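Local coordinates for putative exported protein (Bacteroides fragilis, PDB 4RAA) that is of unknown function but folds as a six-bladed beta-propeller of the YWTD superfamily and is probably exported, perhaps as a lipoprotein, at residues N62-N67 / V73-Q78; Y171-E176 / T205-G210; E263-V268 / D315-P320. All blocks are in the same frame, centred on the assembly; numbering follows the deposited sequence.

Contact 1 of 3, residues N62-N67 / V73-Q78; sequences NLYVFN and VNQIGQ
Val65 and Ile76 show how an antiparallel hairpin can place apolar packing on one side and an amide-on-ring contact on the other. Val65 holds CG1 anti to its backbone N (chi1 -177°), which leaves CG2 to lie against the Ile76 side chain, CG2 to CG1 at 3.5 Å, while CG1 leans the other way onto Val73. Leu63 meets the same isoleucine nearer its branch point, with CD2 3.7 Å from Ile76 CB; the two chains slant across one another.

On the reverse face Gln75 stretches out fully, its CG passing close beyond the carbonyl oxygen of Leu63 and its amide ending near the Tyr64 ring. OE1 lies 4.0 Å from Tyr64 CE1, and amide and ring planes are turned 56° apart. The polar ends are held by others: Gln75 NE2 bonds Tyr86 OH, and Tyr64 OH bonds the carbonyl of Leu39.

Between the faces runs the backbone ladder. Ile76 N donates to Leu63 O (3.0 Å) and Val65 N to Asn74 O (2.8 Å). Val65 O takes Val73 N at 2.9 Å and, weakly, Asn74 N, so two residues face one: a classic beta bulge.

Strand 62-67 is flanked on its other side by strand 52-57. Strand 72-79 instead runs parallel to strand 85-94, from which Leu89 and Phe92 touch Leu63.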
loop_
_atom_site.group_PDB
_atom_site.type_symbol
_atom_site.label_atom_id
_atom_site.label_comp_id
_atom_site.label_asym_id
_atom_site.label_seq_id
_atom_site.Cartn_x
_atom_site.Cartn_y
_atom_site.Cartn_z
ATOM N N ASN A 62 15.731 3.250 15.288
ATOM C CA ASN A 62 16.628 3.378 14.130
ATOM C C ASN A 62 16.936 1.973 13.628
ATOM O O ASN A 62 17.204 1.086 14.435
ATOM C CB ASN A 62 17.937 4.057 14.540
ATOM C CG ASN A 62 17.736 5.487 15.006
ATOM O OD1 ASN A 62 17.138 6.295 14.301
ATOM N ND2 ASN A 62 18.251 5.815 16.179
ATOM N N LEU A 63 16.887 1.766 12.312
ATOM C CA LEU A 63 17.202 0.473 11.706
ATOM C C LEU A 63 18.570 0.633 11.063
ATOM O O LEU A 63 18.715 1.449 10.158
ATOM C CB LEU A 63 16.137 0.091 10.671
ATOM C CG LEU A 63 16.264 -1.246 9.937
ATOM C CD1 LEU A 63 16.287 -2.406 10.915
ATOM C CD2 LEU A 63 15.121 -1.433 8.943
ATOM N N TYR A 64 19.560 -0.130 11.533
ATOM C CA TYR A 64 20.943 -0.057 11.036
ATOM C C TYR A 64 21.425 -1.309 10.325
ATOM O O TYR A 64 20.879 -2.397 10.536
ATOM C CB TYR A 64 21.899 0.154 12.198
ATOM C CG TYR A 64 21.750 1.449 12.924
ATOM C CD1 TYR A 64 21.927 2.661 12.263
ATOM C CD2 TYR A 64 21.536 1.474 14.302
ATOM C CE1 TYR A 64 21.828 3.871 12.942
ATOM C CE2 TYR A 64 21.455 2.681 14.995
ATOM C CZ TYR A 64 21.594 3.871 14.310
ATOM O OH TYR A 64 21.505 5.052 14.999
ATOM N N VAL A 65 22.458 -1.135 9.491
ATOM C CA VAL A 65 23.143 -2.246 8.822
ATOM C C VAL A 65 24.607 -2.197 9.251
ATOM O O VAL A 65 25.286 -1.176 9.087
ATOM C CB VAL A 65 23.046 -2.208 7.287
ATOM C CG1 VAL A 65 23.729 -3.431 6.673
ATOM C CG2 VAL A 65 21.583 -2.159 6.853
ATOM N N PHE A 66 25.049 -3.298 9.848
ATOM C CA PHE A 66 26.420 -3.514 10.248
ATOM C C PHE A 66 26.961 -4.707 9.467
ATOM O O PHE A 66 26.206 -5.507 8.901
ATOM C CB PHE A 66 26.519 -3.777 11.745
ATOM C CG PHE A 66 26.378 -2.549 12.589
ATOM C CD1 PHE A 66 25.123 -2.077 12.957
ATOM C CD2 PHE A 66 27.511 -1.867 13.044
ATOM C CE1 PHE A 66 24.994 -0.949 13.762
ATOM C CE2 PHE A 66 27.392 -0.738 13.854
ATOM C CZ PHE A 66 26.129 -0.276 14.211
ATOM N N ASN A 67 28.281 -4.813 9.474
ATOM C CA ASN A 67 29.029 -5.853 8.785
ATOM C C ASN A 67 29.337 -6.984 9.776
ATOM O O ASN A 67 29.276 -6.772 10.991
ATOM C CB ASN A 67 30.318 -5.192 8.278
ATOM C CG ASN A 67 31.102 -6.034 7.307
ATOM O OD1 ASN A 67 30.791 -7.198 7.026
ATOM N ND2 ASN A 67 32.152 -5.430 6.783
ATOM N N VAL A 73 27.723 -0.107 7.910
ATOM C CA VAL A 73 27.555 -0.059 6.451
ATOM C C VAL A 73 26.680 1.128 6.087
ATOM O O VAL A 73 27.101 1.971 5.303
ATOM C CB VAL A 73 26.917 -1.354 5.871
ATOM C CG1 VAL A 73 26.724 -1.255 4.348
ATOM C CG2 VAL A 73 27.764 -2.574 6.225
ATOM N N ASN A 74 25.459 1.168 6.627
ATOM C CA ASN A 74 24.485 2.229 6.315
ATOM C C ASN A 74 23.221 2.124 7.188
ATOM O O ASN A 74 22.986 1.074 7.793
ATOM C CB ASN A 74 24.059 2.130 4.826
ATOM C CG ASN A 74 23.439 3.409 4.293
ATOM O OD1 ASN A 74 23.501 4.468 4.927
ATOM N ND2 ASN A 74 22.841 3.321 3.110
ATOM N N GLN A 75 22.446 3.214 7.281
ATOM C CA GLN A 75 21.137 3.213 7.966
ATOM C C GLN A 75 20.046 2.961 6.924
ATOM O O GLN A 75 20.136 3.470 5.804
ATOM C CB GLN A 75 20.841 4.535 8.692
ATOM C CG GLN A 75 19.548 4.465 9.518
ATOM C CD GLN A 75 19.263 5.665 10.392
ATOM O OE1 GLN A 75 20.086 6.578 10.522
ATOM N NE2 GLN A 75 18.090 5.658 11.028
ATOM N N ILE A 76 19.017 2.201 7.312
ATOM C CA ILE A 76 17.868 1.897 6.446
ATOM C C ILE A 76 16.813 2.947 6.759
ATOM O O ILE A 76 16.173 2.880 7.805
ATOM C CB ILE A 76 17.316 0.459 6.657
ATOM C CG1 ILE A 76 18.456 -0.563 6.466
ATOM C CG2 ILE A 76 16.139 0.188 5.706
ATOM C CD1 ILE A 76 18.042 -2.017 6.398
ATOM N N GLY A 77 16.634 3.901 5.843
ATOM C CA GLY A 77 15.693 5.008 6.020
ATOM C C GLY A 77 16.205 5.953 7.080
ATOM O O GLY A 77 17.413 6.038 7.304
ATOM N N GLN A 78 15.286 6.656 7.735
ATOM C CA GLN A 78 15.628 7.583 8.830
ATOM C C GLN A 78 14.400 7.937 9.652
ATOM O O GLN A 78 13.284 7.605 9.260
ATOM C CB GLN A 78 16.257 8.859 8.276
ATOM C CG GLN A 78 15.462 9.498 7.148
ATOM C CD GLN A 78 15.797 10.955 6.906
ATOM O OE1 GLN A 78 16.822 11.473 7.358
ATOM N NE2 GLN A 78 14.915 11.635 6.186
#

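Contact 2 of 3, residues Y171-E176 / T205-G210; sequences YKMNKE and TIYRVG
The ring of Tyr207 is the flat group around which this contact is built, and different residues approach it from its two sides. Over one face sits Thr205 CG2, two residues earlier on the same strand, 3.4 Å above the plane and displaced toward the rim. Across the ring plane, on the opposite side, comes selenomethionine Met173. Its selenium stands 4.5 Å from the ring centroid and 36° off the ring normal, an oblique Met-aromatic contact. The terminal methyl carries the closest touch, Met173 CE being 3.6 Å from Tyr207 CE1, while SE lies 3.8 Å from CD1; both lie nearest CD1 and CE1. The bend at the last torsion of Met173 (chi3 80°) turns the methyl along the ring, toward its hydroxyl end. At the far end of the ring, Tyr207 OH is hydrogen-bonded to Asp203.

A second touch lies further along the strand. The first torsion of Lys172 (chi1 -57°) sets CG 4.3 Å from Val209 CG1; a bend at chi2 and an extended outer part then carry CE to 3.6 Å from Gly210 O. The ammonium is held by partners beyond both segments: a salt bridge to Asp170 and a hydrogen bond to Thr211 O. Across the two segments, then, side-chain packing does the joining, without backbone pairing.

This is a case of two sheets meeting through side chains. Strand 168-174, whose chain turns a corner at Met173, is the outermost strand of one antiparallel sheet, beside strand 157-162. Strand 203-210 lies inside the next sheet, between strands 195-200 and 213-222; Ile214 of the latter touches both Tyr207 and Val209, and Thr200 of the former touches Met173.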
loop_
_atom_site.group_PDB
_atom_site.type_symbol
_atom_site.label_atom_id
_atom_site.label_comp_id
_atom_site.label_asym_id
_atom_site.label_seq_id
_atom_site.Cartn_x
_atom_site.Cartn_y
_atom_site.Cartn_z
ATOM N N TYR A 171 -7.752 -16.729 10.358
ATOM C CA TYR A 171 -7.424 -16.300 11.709
ATOM C C TYR A 171 -6.876 -17.532 12.420
ATOM O O TYR A 171 -7.433 -18.626 12.276
ATOM C CB TYR A 171 -8.655 -15.789 12.453
ATOM C CG TYR A 171 -9.406 -14.665 11.784
ATOM C CD1 TYR A 171 -10.404 -14.932 10.834
ATOM C CD2 TYR A 171 -9.147 -13.329 12.117
ATOM C CE1 TYR A 171 -11.109 -13.897 10.218
ATOM C CE2 TYR A 171 -9.844 -12.285 11.514
ATOM C CZ TYR A 171 -10.820 -12.569 10.563
ATOM O OH TYR A 171 -11.510 -11.539 9.966
ATOM N N LYS A 172 -5.821 -17.339 13.217
ATOM C CA LYS A 172 -5.086 -18.429 13.869
ATOM C C LYS A 172 -4.980 -18.252 15.379
ATOM O O LYS A 172 -4.695 -17.152 15.854
ATOM C CB LYS A 172 -3.661 -18.480 13.292
ATOM C CG LYS A 172 -3.549 -18.660 11.774
ATOM C CD LYS A 172 -4.171 -19.972 11.299
ATOM C CE LYS A 172 -3.889 -20.254 9.833
ATOM N NZ LYS A 172 -4.507 -21.529 9.381
HETATM N N MSE A 173 -5.165 -19.356 16.103
HETATM C CA MSE A 173 -5.076 -19.443 17.573
HETATM C C MSE A 173 -6.070 -18.623 18.356
HETATM O O MSE A 173 -5.964 -17.400 18.430
HETATM C CB MSE A 173 -3.671 -19.178 18.102
HETATM C CG MSE A 173 -2.888 -20.467 17.932
HETATM SE SE MSE A 173 -1.001 -20.012 18.009
HETATM C CE MSE A 173 -1.028 -19.930 19.961
ATOM N N ASN A 174 -7.000 -19.329 18.999
ATOM C CA ASN A 174 -8.054 -18.734 19.808
ATOM C C ASN A 174 -7.481 -18.021 21.049
ATOM O O ASN A 174 -6.638 -18.592 21.739
ATOM C CB ASN A 174 -9.036 -19.828 20.246
ATOM C CG ASN A 174 -10.316 -19.262 20.801
ATOM O OD1 ASN A 174 -10.617 -19.427 21.985
ATOM N ND2 ASN A 174 -11.065 -18.546 19.957
ATOM N N LYS A 175 -7.935 -16.787 21.291
ATOM C CA LYS A 175 -7.492 -15.936 22.414
ATOM C C LYS A 175 -8.638 -15.778 23.419
ATOM O O LYS A 175 -9.584 -15.019 23.176
ATOM C CB LYS A 175 -7.029 -14.577 21.875
ATOM C CG LYS A 175 -6.600 -13.535 22.915
ATOM C CD LYS A 175 -5.770 -12.406 22.306
ATOM C CE LYS A 175 -6.577 -11.515 21.378
ATOM N NZ LYS A 175 -5.797 -10.573 20.525
ATOM N N GLU A 176 -8.544 -16.499 24.539
ATOM C CA GLU A 176 -9.591 -16.494 25.568
ATOM C C GLU A 176 -9.519 -15.238 26.428
ATOM O O GLU A 176 -10.517 -14.537 26.593
ATOM C CB GLU A 176 -9.495 -17.731 26.463
ATOM C CG GLU A 176 -9.565 -19.053 25.712
ATOM C CD GLU A 176 -9.661 -20.264 26.633
ATOM O OE1 GLU A 176 -10.533 -20.276 27.537
ATOM O OE2 GLU A 176 -8.887 -21.229 26.426
ATOM N N THR A 205 3.663 -23.592 24.749
ATOM C CA THR A 205 3.656 -24.397 23.536
ATOM C C THR A 205 4.094 -23.524 22.365
ATOM O O THR A 205 3.661 -22.376 22.257
ATOM C CB THR A 205 2.251 -24.974 23.231
ATOM O OG1 THR A 205 1.746 -25.680 24.372
ATOM C CG2 THR A 205 2.289 -25.935 22.029
ATOM N N ILE A 206 4.976 -24.063 21.530
ATOM C CA ILE A 206 5.414 -23.408 20.297
ATOM C C ILE A 206 4.731 -24.158 19.166
ATOM O O ILE A 206 4.870 -25.385 19.064
ATOM C CB ILE A 206 6.943 -23.409 20.155
ATOM C CG1 ILE A 206 7.498 -22.421 21.176
ATOM C CG2 ILE A 206 7.366 -23.001 18.738
ATOM C CD1 ILE A 206 8.988 -22.431 21.322
ATOM N N TYR A 207 4.010 -23.409 18.329
ATOM C CA TYR A 207 3.255 -23.958 17.204
ATOM C C TYR A 207 3.927 -23.596 15.891
ATOM O O TYR A 207 4.358 -22.473 15.723
ATOM C CB TYR A 207 1.822 -23.403 17.205
ATOM C CG TYR A 207 1.024 -23.709 18.456
ATOM C CD1 TYR A 207 1.067 -22.850 19.564
ATOM C CD2 TYR A 207 0.214 -24.853 18.539
ATOM C CE1 TYR A 207 0.335 -23.120 20.716
ATOM C CE2 TYR A 207 -0.522 -25.134 19.688
ATOM C CZ TYR A 207 -0.458 -24.266 20.768
ATOM O OH TYR A 207 -1.170 -24.535 21.897
ATOM N N ARG A 208 4.018 -24.563 14.979
ATOM C CA ARG A 208 4.523 -24.351 13.619
ATOM C C ARG A 208 3.280 -23.878 12.883
ATOM O O ARG A 208 2.309 -24.623 12.820
ATOM C CB ARG A 208 5.037 -25.666 13.033
ATOM C CG ARG A 208 5.786 -25.558 11.712
ATOM C CD ARG A 208 6.060 -26.952 11.166
ATOM N NE ARG A 208 4.858 -27.494 10.544
ATOM C CZ ARG A 208 4.558 -28.793 10.387
ATOM N NH1 ARG A 208 5.339 -29.781 10.852
ATOM N NH2 ARG A 208 3.415 -29.110 9.777
ATOM N N VAL A 209 3.286 -22.642 12.383
ATOM C CA VAL A 209 2.109 -22.046 11.717
ATOM C C VAL A 209 2.299 -21.885 10.216
ATOM O O VAL A 209 3.223 -21.198 9.787
ATOM C CB VAL A 209 1.765 -20.644 12.283
ATOM C CG1 VAL A 209 0.498 -20.078 11.613
ATOM C CG2 VAL A 209 1.618 -20.693 13.807
ATOM N N GLY A 210 1.406 -22.508 9.445
ATOM C CA GLY A 210 1.340 -22.375 7.980
ATOM C C GLY A 210 0.005 -21.732 7.624
ATOM O O GLY A 210 -0.754 -21.343 8.520
#

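Contact 3 of 3, residues E263-V268 / D315-P320; sequences ERDLFV and DYHVAP
A His-carboxylate hydrogen bond and an aromatic stack converge on His317, tying together two sheets of the propeller. His317 NE2 donates to Asp265 OD1 at 2.8 Å, nearly straight (N-H...O 168°). The Asp265 chi1 of 67°, with CG between backbone N and carbonyl carbon, brings the carboxylate there. The oxygen lies almost in the imidazole plane, yet the donor approaches it from above the carboxylate plane, the two planes being turned 54° apart.

Phe267, two residues further along the same strand as Asp265, covers one face of the imidazole. The rings stack face to face, their centroids 3.6 Å apart, with Phe267 CG and His317 CE1 closest at 3.4 Å. Edge bond and face stack together restrict the tilt and rotation of the imidazole. The acceptor is positioned in turn: Asp265 OD1 also bonds Thr262 OG1, and OD2 bonds the backbone N of Ile360.

At the start of both segments, Asp315 OD2 lies 3.7 Å from Glu263 CB, beside the aliphatic part of that side chain. Arg264 NE is 4.6 Å from Asp315 OD2, beyond a salt bridge; its NH1 pairs with Glu26.

Strand 265-272 lies between strands 254-261 and 275-282 in its own sheet. Strand 316-321 pairs with strand 354-360, which also neighbours strand 25-31, consistent with closure of a propeller ring by early and late strands.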
loop_
_atom_site.group_PDB
_atom_site.type_symbol
_atom_site.label_atom_id
_atom_site.label_comp_id
_atom_site.label_asym_id
_atom_site.label_seq_id
_atom_site.Cartn_x
_atom_site.Cartn_y
_atom_site.Cartn_z
ATOM N N GLU A 263 19.013 -24.509 14.792
ATOM C CA GLU A 263 19.021 -25.918 14.348
ATOM C C GLU A 263 19.497 -26.876 15.432
ATOM O O GLU A 263 19.027 -28.003 15.484
ATOM C CB GLU A 263 19.916 -26.122 13.106
ATOM C CG GLU A 263 19.479 -25.374 11.846
ATOM C CD GLU A 263 18.127 -25.816 11.279
ATOM O OE1 GLU A 263 17.646 -26.933 11.587
ATOM O OE2 GLU A 263 17.540 -25.038 10.494
ATOM N N ARG A 264 20.412 -26.418 16.286
ATOM C CA ARG A 264 21.047 -27.253 17.319
ATOM C C ARG A 264 20.509 -27.100 18.750
ATOM O O ARG A 264 20.559 -28.068 19.520
ATOM C CB ARG A 264 22.572 -27.014 17.322
ATOM C CG ARG A 264 23.037 -25.608 17.706
ATOM C CD ARG A 264 24.547 -25.530 17.837
ATOM N NE ARG A 264 25.249 -25.622 16.555
ATOM C CZ ARG A 264 26.578 -25.638 16.403
ATOM N NH1 ARG A 264 27.407 -25.581 17.454
ATOM N NH2 ARG A 264 27.095 -25.719 15.178
ATOM N N ASP A 265 20.030 -25.903 19.105
ATOM C CA ASP A 265 19.552 -25.609 20.462
ATOM C C ASP A 265 18.299 -24.730 20.533
ATOM O O ASP A 265 17.767 -24.287 19.508
ATOM C CB ASP A 265 20.704 -24.998 21.281
ATOM C CG ASP A 265 21.147 -23.620 20.789
ATOM O OD1 ASP A 265 20.384 -22.927 20.083
ATOM O OD2 ASP A 265 22.277 -23.212 21.149
ATOM N N LEU A 266 17.844 -24.490 21.761
ATOM C CA LEU A 266 16.662 -23.686 22.032
ATOM C C LEU A 266 16.795 -23.069 23.435
ATOM O O LEU A 266 16.869 -23.794 24.424
ATOM C CB LEU A 266 15.430 -24.591 21.900
ATOM C CG LEU A 266 13.990 -24.084 22.048
ATOM C CD1 LEU A 266 13.034 -25.097 21.430
ATOM C CD2 LEU A 266 13.607 -23.804 23.496
ATOM N N PHE A 267 16.857 -21.737 23.487
ATOM C CA PHE A 267 17.010 -20.961 24.738
ATOM C C PHE A 267 15.662 -20.374 25.121
ATOM O O PHE A 267 14.937 -19.865 24.251
ATOM C CB PHE A 267 17.995 -19.801 24.554
ATOM C CG PHE A 267 19.456 -20.184 24.558
ATOM C CD1 PHE A 267 19.924 -21.451 24.175
ATOM C CD2 PHE A 267 20.401 -19.202 24.853
ATOM C CE1 PHE A 267 21.285 -21.735 24.178
ATOM C CE2 PHE A 267 21.763 -19.481 24.836
ATOM C CZ PHE A 267 22.206 -20.751 24.501
ATOM N N VAL A 268 15.349 -20.424 26.417
ATOM C CA VAL A 268 14.088 -19.915 26.954
ATOM C C VAL A 268 14.371 -18.975 28.129
ATOM O O VAL A 268 14.686 -19.440 29.221
ATOM C CB VAL A 268 13.156 -21.064 27.431
ATOM C CG1 VAL A 268 11.743 -20.538 27.678
ATOM C CG2 VAL A 268 13.117 -22.203 26.417
ATOM N N ASP A 315 23.386 -19.740 13.892
ATOM C CA ASP A 315 22.936 -20.479 15.078
ATOM C C ASP A 315 23.483 -19.975 16.451
ATOM O O ASP A 315 23.400 -20.707 17.442
ATOM C CB ASP A 315 23.154 -21.999 14.885
ATOM C CG ASP A 315 22.353 -22.588 13.701
ATOM O OD1 ASP A 315 21.383 -21.970 13.207
ATOM O OD2 ASP A 315 22.680 -23.722 13.285
ATOM N N TYR A 316 24.009 -18.742 16.516
ATOM C CA TYR A 316 24.489 -18.124 17.774
ATOM C C TYR A 316 23.417 -17.169 18.311
ATOM O O TYR A 316 22.879 -16.362 17.557
ATOM C CB TYR A 316 25.800 -17.319 17.616
ATOM C CG TYR A 316 27.093 -18.113 17.520
ATOM C CD1 TYR A 316 27.813 -18.465 18.677
ATOM C CD2 TYR A 316 27.629 -18.477 16.277
ATOM C CE1 TYR A 316 29.008 -19.175 18.596
ATOM C CE2 TYR A 316 28.825 -19.193 16.186
ATOM C CZ TYR A 316 29.512 -19.535 17.343
ATOM O OH TYR A 316 30.684 -20.241 17.240
ATOM N N HIS A 317 23.135 -17.264 19.613
ATOM C CA HIS A 317 22.197 -16.370 20.305
ATOM C C HIS A 317 22.962 -15.084 20.591
ATOM O O HIS A 317 24.148 -15.152 20.916
ATOM C CB HIS A 317 21.693 -17.005 21.599
ATOM C CG HIS A 317 20.900 -18.247 21.374
ATOM N ND1 HIS A 317 19.539 -18.302 21.568
ATOM C CD2 HIS A 317 21.264 -19.465 20.908
ATOM C CE1 HIS A 317 19.104 -19.511 21.259
ATOM N NE2 HIS A 317 20.128 -20.235 20.854
ATOM N N VAL A 318 22.291 -13.934 20.466
ATOM C CA VAL A 318 22.912 -12.613 20.619
ATOM C C VAL A 318 22.460 -11.954 21.914
ATOM O O VAL A 318 21.277 -11.984 22.235
ATOM C CB VAL A 318 22.561 -11.679 19.432
ATOM C CG1 VAL A 318 23.235 -10.306 19.584
ATOM C CG2 VAL A 318 22.961 -12.330 18.110
ATOM N N ALA A 319 23.402 -11.337 22.629
ATOM C CA ALA A 319 23.114 -10.600 23.867
ATOM C C ALA A 319 24.029 -9.375 23.942
ATOM O O ALA A 319 25.228 -9.542 24.109
ATOM C CB ALA A 319 23.331 -11.495 25.073
ATOM N N PRO A 320 23.480 -8.145 23.805
ATOM C CA PRO A 320 24.337 -6.961 23.863
ATOM C C PRO A 320 24.740 -6.659 25.299
ATOM O O PRO A 320 23.915 -6.791 26.211
ATOM C CB PRO A 320 23.450 -5.865 23.285
ATOM C CG PRO A 320 22.088 -6.270 23.688
ATOM C CD PRO A 320 22.065 -7.771 23.641
#

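How the contacts relate
The three contacts sample different places in one propeller. Contact 1 stays within a sheet, a hairpin held by backbone bonds with side chains sorted onto two faces, whereas contacts 2 and 3 each join two sheets through side chains. Contact 3 is the most deeply placed, its centre about 11 Å from that of the chain, and pairs polar with aromatic groups; contacts 1 and 2, at about 19 and 18 Å, are only partly buried and lie on opposite sides of the chain's centre. No strand is shared and none of the contacts touch, though the nearest atoms of contacts 2 and 3 approach to about 5 Å.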